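Local coordinates for iron-binding protein (Staphylococcus epidermidis, PDB 4M7O) that probably binds iron or an iron complex as the extracellular solute-binding component of an ABC-type uptake system, at residues A[78-83]-A[103-108]; A[215-220]-A[241-246]. All blocks are in the same frame, centred on the assembly; numbering follows the deposited sequence.

Interaction 1. Residues A[78-83]-A[103-108]; sequences AKPDLI and KGVKVV
V105 points its CB toward the 78-83 segment; with CG1 anti to the backbone N (chi1 173°), CG1 is set against I83 and P80, while CG2 lies 3.5 Å from P80 O. I83 answers with CG1 anti to its own carbonyl carbon and an extended chi2 of 170°, which carries CD1 across V105 at about a right angle, 3.8 Å from V105 CG1. P80 packs on the same methyl beside I83, its ring CG 4.0 Å from V105 CG1. Beyond V105 the two chains run as neighbouring parallel strands. I83 N donates to K106 O at 2.9 Å, and I83 O accepts from V108 N at 3.0 Å, so both polar backbone atoms of I83 are spent on either side of V107. This is the edge of the five-stranded parallel sheet: strand 82-86, helix 94-102 and outermost strand 106-110 form a beta-alpha-beta crossover unit, and G104 ends that helix in a Schellman motif just before the strand. I83 and V107 face the crossover helix, where L97 and L100 pack on I83. On the other face L82 and K106 lie side by side, pointing the same way, with L82 CD1 3.7 Å from K106 CG; the rest of the lysine chain runs on away from the 78-83 segment, and L129 of helix 116-129 packs against K106 and V108. L82 CD1 also reaches V108 CG2 at 4.2 Å. D81 turns away from V105, its carboxylate taken by the backbone N-H groups of H23 and R24.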
ATOM      1  N   ALA A  78      -5.620   5.726  27.557  1.00 42.43           N
ATOM      2  CA  ALA A  78      -6.705   5.192  26.740  1.00 40.44           C
ATOM      3  C   ALA A  78      -7.047   3.766  27.156  1.00 45.98           C
ATOM      4  O   ALA A  78      -8.071   3.203  26.720  1.00 41.35           O
ATOM      5  CB  ALA A  78      -6.327   5.228  25.264  1.00 37.66           C
ATOM      6  N   LYS A  79      -6.183   3.195  27.995  1.00 46.15           N
ATOM      7  CA  LYS A  79      -6.358   1.848  28.540  1.00 41.91           C
ATOM      8  C   LYS A  79      -6.692   0.768  27.508  1.00 39.64           C
ATOM      9  O   LYS A  79      -7.669   0.049  27.681  1.00 40.81           O
ATOM     10  CB  LYS A  79      -7.424   1.855  29.635  1.00 44.57           C
ATOM     11  CG  LYS A  79      -6.993   2.574  30.922  1.00 47.83           C
ATOM     12  CD  LYS A  79      -8.108   2.523  31.950  1.00 50.71           C
ATOM     13  N   PRO A  80      -5.864   0.627  26.455  1.00 37.92           N
ATOM     14  CA  PRO A  80      -6.131  -0.363  25.406  1.00 40.30           C
ATOM     15  C   PRO A  80      -5.780  -1.774  25.863  1.00 39.85           C
ATOM     16  O   PRO A  80      -4.898  -1.936  26.712  1.00 41.53           O
ATOM     17  CB  PRO A  80      -5.159   0.049  24.291  1.00 40.01           C
ATOM     18  CG  PRO A  80      -3.978   0.589  25.042  1.00 40.47           C
ATOM     19  CD  PRO A  80      -4.553   1.274  26.272  1.00 39.19           C
ATOM     20  N   ASP A  81      -6.471  -2.774  25.320  1.00 40.68           N
ATOM     21  CA  ASP A  81      -6.078  -4.164  25.528  1.00 40.34           C
ATOM     22  C   ASP A  81      -5.396  -4.719  24.272  1.00 41.03           C
ATOM     23  O   ASP A  81      -4.804  -5.802  24.301  1.00 41.73           O
ATOM     24  CB  ASP A  81      -7.272  -5.035  25.937  1.00 41.87           C
ATOM     25  CG  ASP A  81      -8.481  -4.851  25.025  1.00 50.72           C
ATOM     26  OD1 ASP A  81      -8.350  -4.254  23.931  1.00 49.67           O
ATOM     27  OD2 ASP A  81      -9.582  -5.316  25.403  1.00 59.54           O
ATOM     28  N   LEU A  82      -5.471  -3.971  23.173  1.00 36.26           N
ATOM     29  CA  LEU A  82      -4.751  -4.338  21.955  1.00 32.82           C
ATOM     30  C   LEU A  82      -4.284  -3.095  21.213  1.00 37.58           C
ATOM     31  O   LEU A  82      -5.071  -2.173  20.973  1.00 40.82           O
ATOM     32  CB  LEU A  82      -5.639  -5.173  21.026  1.00 32.95           C
ATOM     33  CG  LEU A  82      -5.010  -5.503  19.667  1.00 32.81           C
ATOM     34  CD1 LEU A  82      -3.835  -6.452  19.853  1.00 40.29           C
ATOM     35  CD2 LEU A  82      -6.042  -6.096  18.709  1.00 39.98           C
ATOM     36  N   ILE A  83      -3.004  -3.057  20.862  1.00 36.39           N
ATOM     37  CA  ILE A  83      -2.519  -2.019  19.959  1.00 31.10           C
ATOM     38  C   ILE A  83      -2.054  -2.689  18.683  1.00 34.06           C
ATOM     39  O   ILE A  83      -1.054  -3.421  18.669  1.00 35.50           O
ATOM     40  CB  ILE A  83      -1.348  -1.228  20.535  1.00 32.31           C
ATOM     41  CG1 ILE A  83      -1.753  -0.550  21.844  1.00 33.61           C
ATOM     42  CG2 ILE A  83      -0.851  -0.197  19.513  1.00 30.80           C
ATOM     43  CD1 ILE A  83      -0.577   0.043  22.584  1.00 34.76           C
ATOM     44  N   LYS A 103       3.841  -3.038  30.201  1.00 69.26           N
ATOM     45  CA  LYS A 103       2.710  -2.896  31.114  1.00 68.66           C
ATOM     46  C   LYS A 103       1.656  -3.972  30.845  1.00 70.07           C
ATOM     47  O   LYS A 103       0.612  -3.998  31.499  1.00 72.91           O
ATOM     48  CB  LYS A 103       2.073  -1.504  30.988  1.00 66.02           C
ATOM     49  CG  LYS A 103       3.066  -0.343  30.984  1.00 69.88           C
ATOM     50  CD  LYS A 103       2.960   0.514  32.239  1.00 72.91           C
ATOM     51  N   GLY A 104       1.918  -4.843  29.869  1.00 66.49           N
ATOM     52  CA  GLY A 104       1.025  -5.957  29.582  1.00 60.89           C
ATOM     53  C   GLY A 104      -0.045  -5.701  28.530  1.00 60.08           C
ATOM     54  O   GLY A 104      -0.987  -6.487  28.379  1.00 56.68           O
ATOM     55  N   VAL A 105       0.073  -4.602  27.797  1.00 56.37           N
ATOM     56  CA  VAL A 105      -0.825  -4.389  26.678  1.00 48.49           C
ATOM     57  C   VAL A 105      -0.334  -5.260  25.522  1.00 49.59           C
ATOM     58  O   VAL A 105       0.866  -5.320  25.253  1.00 47.08           O
ATOM     59  CB  VAL A 105      -0.871  -2.907  26.265  1.00 44.34           C
ATOM     60  CG1 VAL A 105      -1.663  -2.732  24.993  1.00 42.49           C
ATOM     61  CG2 VAL A 105      -1.471  -2.058  27.385  1.00 43.23           C
ATOM     62  N   LYS A 106      -1.251  -5.955  24.859  1.00 48.77           N
ATOM     63  CA  LYS A 106      -0.902  -6.793  23.714  1.00 46.63           C
ATOM     64  C   LYS A 106      -0.542  -5.881  22.536  1.00 43.31           C
ATOM     65  O   LYS A 106      -1.362  -5.078  22.096  1.00 39.73           O
ATOM     66  CB  LYS A 106      -2.083  -7.705  23.361  1.00 44.96           C
ATOM     67  CG  LYS A 106      -1.897  -8.586  22.125  1.00 42.00           C
ATOM     68  CD  LYS A 106      -0.974  -9.781  22.380  1.00 43.19           C
ATOM     69  CE  LYS A 106      -0.862 -10.652  21.119  1.00 48.73           C
ATOM     70  NZ  LYS A 106      -0.002 -11.853  21.320  1.00 56.92           N
ATOM     71  N   VAL A 107       0.698  -5.974  22.058  1.00 36.92           N
ATOM     72  CA  VAL A 107       1.149  -5.121  20.961  1.00 39.30           C
ATOM     73  C   VAL A 107       1.529  -5.968  19.755  1.00 41.59           C
ATOM     74  O   VAL A 107       2.418  -6.821  19.845  1.00 43.03           O
ATOM     75  CB  VAL A 107       2.362  -4.272  21.370  1.00 42.25           C
ATOM     76  CG1 VAL A 107       2.847  -3.438  20.182  1.00 39.87           C
ATOM     77  CG2 VAL A 107       2.008  -3.380  22.564  1.00 43.73           C
ATOM     78  N   VAL A 108       0.859  -5.730  18.632  1.00 39.60           N
ATOM     79  CA  VAL A 108       1.077  -6.539  17.437  1.00 39.55           C
ATOM     80  C   VAL A 108       1.481  -5.704  16.229  1.00 37.87           C
ATOM     81  O   VAL A 108       0.866  -4.678  15.931  1.00 39.80           O
ATOM     82  CB  VAL A 108      -0.173  -7.375  17.093  1.00 41.42           C
ATOM     83  CG1 VAL A 108       0.025  -8.117  15.772  1.00 40.48           C
ATOM     84  CG2 VAL A 108      -0.464  -8.357  18.216  1.00 44.10           C
TER

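Interaction 2. Residues A[215-220]-A[241-246]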
ATOM      1  N   ASP A 215       7.448   1.142 -22.305  1.00 37.56           N
ATOM      2  CA  ASP A 215       6.342   1.633 -23.114  1.00 38.95           C
ATOM      3  C   ASP A 215       5.475   2.578 -22.289  1.00 51.64           C
ATOM      4  O   ASP A 215       4.707   3.363 -22.828  1.00 38.46           O
ATOM      5  CB  ASP A 215       5.514   0.452 -23.606  1.00 40.99           C
ATOM      6  CG  ASP A 215       6.358  -0.588 -24.332  1.00 51.87           C
ATOM      7  OD1 ASP A 215       7.054  -0.228 -25.315  1.00 51.68           O
ATOM      8  OD2 ASP A 215       6.340  -1.768 -23.910  1.00 48.22           O
ATOM      9  N   ILE A 216       5.598   2.500 -20.969  1.00 35.31           N
ATOM     10  CA  ILE A 216       4.783   3.309 -20.075  1.00 35.54           C
ATOM     11  C   ILE A 216       5.642   3.715 -18.877  1.00 38.68           C
ATOM     12  O   ILE A 216       6.377   2.881 -18.345  1.00 40.68           O
ATOM     13  CB  ILE A 216       3.581   2.491 -19.544  1.00 40.68           C
ATOM     14  CG1 ILE A 216       2.816   1.832 -20.702  1.00 46.16           C
ATOM     15  CG2 ILE A 216       2.664   3.356 -18.690  1.00 34.37           C
ATOM     16  CD1 ILE A 216       1.644   0.988 -20.276  1.00 42.89           C
ATOM     17  N   LEU A 217       5.572   4.984 -18.470  1.00 34.42           N
ATOM     18  CA  LEU A 217       6.223   5.438 -17.230  1.00 36.43           C
ATOM     19  C   LEU A 217       5.134   5.742 -16.212  1.00 36.07           C
ATOM     20  O   LEU A 217       4.147   6.427 -16.518  1.00 37.86           O
ATOM     21  CB  LEU A 217       7.048   6.706 -17.460  1.00 37.25           C
ATOM     22  CG  LEU A 217       7.956   6.754 -18.694  1.00 37.24           C
ATOM     23  CD1 LEU A 217       8.717   8.092 -18.780  1.00 37.35           C
ATOM     24  CD2 LEU A 217       8.956   5.611 -18.644  1.00 34.65           C
ATOM     25  N   ILE A 218       5.286   5.219 -15.004  1.00 31.63           N
ATOM     26  CA  ILE A 218       4.338   5.551 -13.943  1.00 34.44           C
ATOM     27  C   ILE A 218       5.097   5.977 -12.708  1.00 30.86           C
ATOM     28  O   ILE A 218       5.835   5.177 -12.130  1.00 30.01           O
ATOM     29  CB  ILE A 218       3.451   4.351 -13.569  1.00 34.32           C
ATOM     30  CG1 ILE A 218       2.738   3.813 -14.811  1.00 33.91           C
ATOM     31  CG2 ILE A 218       2.453   4.731 -12.451  1.00 31.36           C
ATOM     32  CD1 ILE A 218       1.733   2.746 -14.523  1.00 34.92           C
ATOM     33  N   SER A 219       4.928   7.235 -12.308  1.00 32.08           N
ATOM     34  CA  SER A 219       5.495   7.713 -11.051  1.00 31.55           C
ATOM     35  C   SER A 219       4.543   7.444  -9.893  1.00 32.39           C
ATOM     36  O   SER A 219       3.339   7.690  -9.993  1.00 31.38           O
ATOM     37  CB  SER A 219       5.761   9.209 -11.114  1.00 32.20           C
ATOM     38  OG  SER A 219       5.899   9.704  -9.793  1.00 32.31           O
ATOM     39  N   THR A 220       5.073   6.944  -8.784  1.00 32.93           N
ATOM     40  CA  THR A 220       4.211   6.597  -7.659  1.00 32.66           C
ATOM     41  C   THR A 220       4.342   7.572  -6.507  1.00 33.84           C
ATOM     42  O   THR A 220       4.014   7.241  -5.372  1.00 34.76           O
ATOM     43  CB  THR A 220       4.500   5.179  -7.156  1.00 32.67           C
ATOM     44  OG1 THR A 220       5.848   5.113  -6.660  1.00 30.30           O
ATOM     45  CG2 THR A 220       4.334   4.197  -8.291  1.00 30.18           C
ATOM     46  N   ILE A 241      12.607   7.372 -25.625  1.00 56.91           N
ATOM     47  CA  ILE A 241      11.810   6.288 -25.029  1.00 50.09           C
ATOM     48  C   ILE A 241      10.385   6.096 -25.595  1.00 47.62           C
ATOM     49  O   ILE A 241       9.675   7.085 -25.811  1.00 48.10           O
ATOM     50  CB  ILE A 241      11.739   6.502 -23.497  1.00 47.01           C
ATOM     51  CG1 ILE A 241      13.148   6.557 -22.897  1.00 48.71           C
ATOM     52  CG2 ILE A 241      10.906   5.429 -22.810  1.00 43.48           C
ATOM     53  CD1 ILE A 241      13.127   6.824 -21.383  1.00 43.09           C
ATOM     54  N   ASN A 242       9.998   4.831 -25.843  1.00 52.12           N
ATOM     55  CA  ASN A 242       8.654   4.453 -26.321  1.00 48.25           C
ATOM     56  C   ASN A 242       7.588   5.289 -25.581  1.00 50.94           C
ATOM     57  O   ASN A 242       6.814   6.019 -26.191  1.00 47.91           O
ATOM     58  CB  ASN A 242       8.359   2.958 -26.029  1.00 66.26           C
ATOM     59  CG  ASN A 242       8.971   1.963 -27.053  1.00 65.36           C
ATOM     60  OD1 ASN A 242       9.941   2.250 -27.743  1.00 56.63           O
ATOM     61  ND2 ASN A 242       8.393   0.759 -27.113  1.00 71.29           N
ATOM     62  N   ALA A 243       7.592   5.179 -24.250  1.00 43.88           N
ATOM     63  CA  ALA A 243       6.620   5.861 -23.384  1.00 52.83           C
ATOM     64  C   ALA A 243       6.497   7.364 -23.621  1.00 43.07           C
ATOM     65  O   ALA A 243       5.397   7.895 -23.636  1.00 44.38           O
ATOM     66  CB  ALA A 243       6.943   5.599 -21.925  1.00 39.51           C
ATOM     67  N   VAL A 244       7.622   8.049 -23.778  1.00 49.43           N
ATOM     68  CA  VAL A 244       7.582   9.491 -23.978  1.00 52.01           C
ATOM     69  C   VAL A 244       7.024   9.838 -25.359  1.00 56.86           C
ATOM     70  O   VAL A 244       6.229  10.768 -25.481  1.00 60.39           O
ATOM     71  CB  VAL A 244       8.960  10.143 -23.765  1.00 55.87           C
ATOM     72  CG1 VAL A 244       8.858  11.656 -23.894  1.00 57.78           C
ATOM     73  CG2 VAL A 244       9.515   9.767 -22.396  1.00 52.48           C
ATOM     74  N   LYS A 245       7.420   9.080 -26.384  1.00 49.35           N
ATOM     75  CA  LYS A 245       6.940   9.300 -27.758  1.00 61.56           C
ATOM     76  C   LYS A 245       5.432   9.059 -27.899  1.00 59.38           C
ATOM     77  O   LYS A 245       4.756   9.733 -28.677  1.00 63.88           O
ATOM     78  CB  LYS A 245       7.696   8.405 -28.756  1.00 57.29           C
ATOM     79  CG  LYS A 245       9.134   8.819 -29.025  1.00 60.90           C
ATOM     80  N   ASN A 246       4.921   8.084 -27.154  1.00 53.85           N
ATOM     81  CA  ASN A 246       3.509   7.722 -27.203  1.00 56.01           C
ATOM     82  C   ASN A 246       2.692   8.379 -26.091  1.00 58.87           C
ATOM     83  O   ASN A 246       1.503   8.087 -25.938  1.00 61.35           O
ATOM     84  CB  ASN A 246       3.349   6.199 -27.139  1.00 55.03           C
ATOM     85  CG  ASN A 246       3.991   5.497 -28.321  1.00 52.53           C
ATOM     86  OD1 ASN A 246       4.020   6.028 -29.427  1.00 55.24           O
ATOM     87  ND2 ASN A 246       4.513   4.297 -28.089  1.00 58.01           N
TER
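Apolar packing centres on A243, whose CB faces strand 216-219 and sits 3.6 Å from L217 CG and 3.8 Å from L217 CD2. L217 has CG anti to its carbonyl carbon (chi1 -45°), which swings the isobutyl group over the methyl of A243 and leaves CD1 to reach V244 CG2 at 4.1 Å, the two side chains meeting at a slant. Y228 and I232 of helix 225-234 also pack on L217, and I232 touches V244 as well, making one apolar layer on this side of the strand. Backbone contacts come next: D215 O lies 3.2 Å from A243 CA in a bent CA-H...O contact, with A243 CB almost as near, so the short helix 242-245 rests directly on the start of the strand. That strand belongs to the mixed sheet of the second lobe, between strands 162-168 and 249-251, and helix 242-245 lies on the connection leading into 249-251. L217 bonds through its backbone to R248 and E250 beyond the helix. Polar contact is confined to the outer end, where D215 and N242 extend alongside each other, pointing the same way, their carboxylate and amide planes 33° apart. N242 ND2 is modelled as donating to D215 OD1, too close for a normal hydrogen bond, so its geometry is doubtful. The other carboxylate oxygen, D215 OD2, accepts from E162 N; if the N242 bond is real, the carboxylate would bridge helix 242-245 and the start of strand 162-168. At the N-terminal end of the helix, N242 N donates to N213 OD1.

Interactions 1 and 2 lie on opposite sides of the chain's centre, their own centres about 47 Å apart and their nearest atoms about 25 Å apart, one in each lobe's sheet region. Both are partly buried, and they share no element. Interaction 1 joins two adjacent parallel strands at a sheet edge, so straight backbone hydrogen bonds carry it, with apolar contacts on both faces. Interaction 2 sets a one-turn helix against a strand inside its sheet; the two segments share no backbone hydrogen bonds, and packing of small and branched apolar groups is joined by one side-chain bond of doubtful, too-short geometry. In each, an aspartate carboxylate bonds to backbone N-H groups at or just before the start of an adjacent strand, distant in sequence.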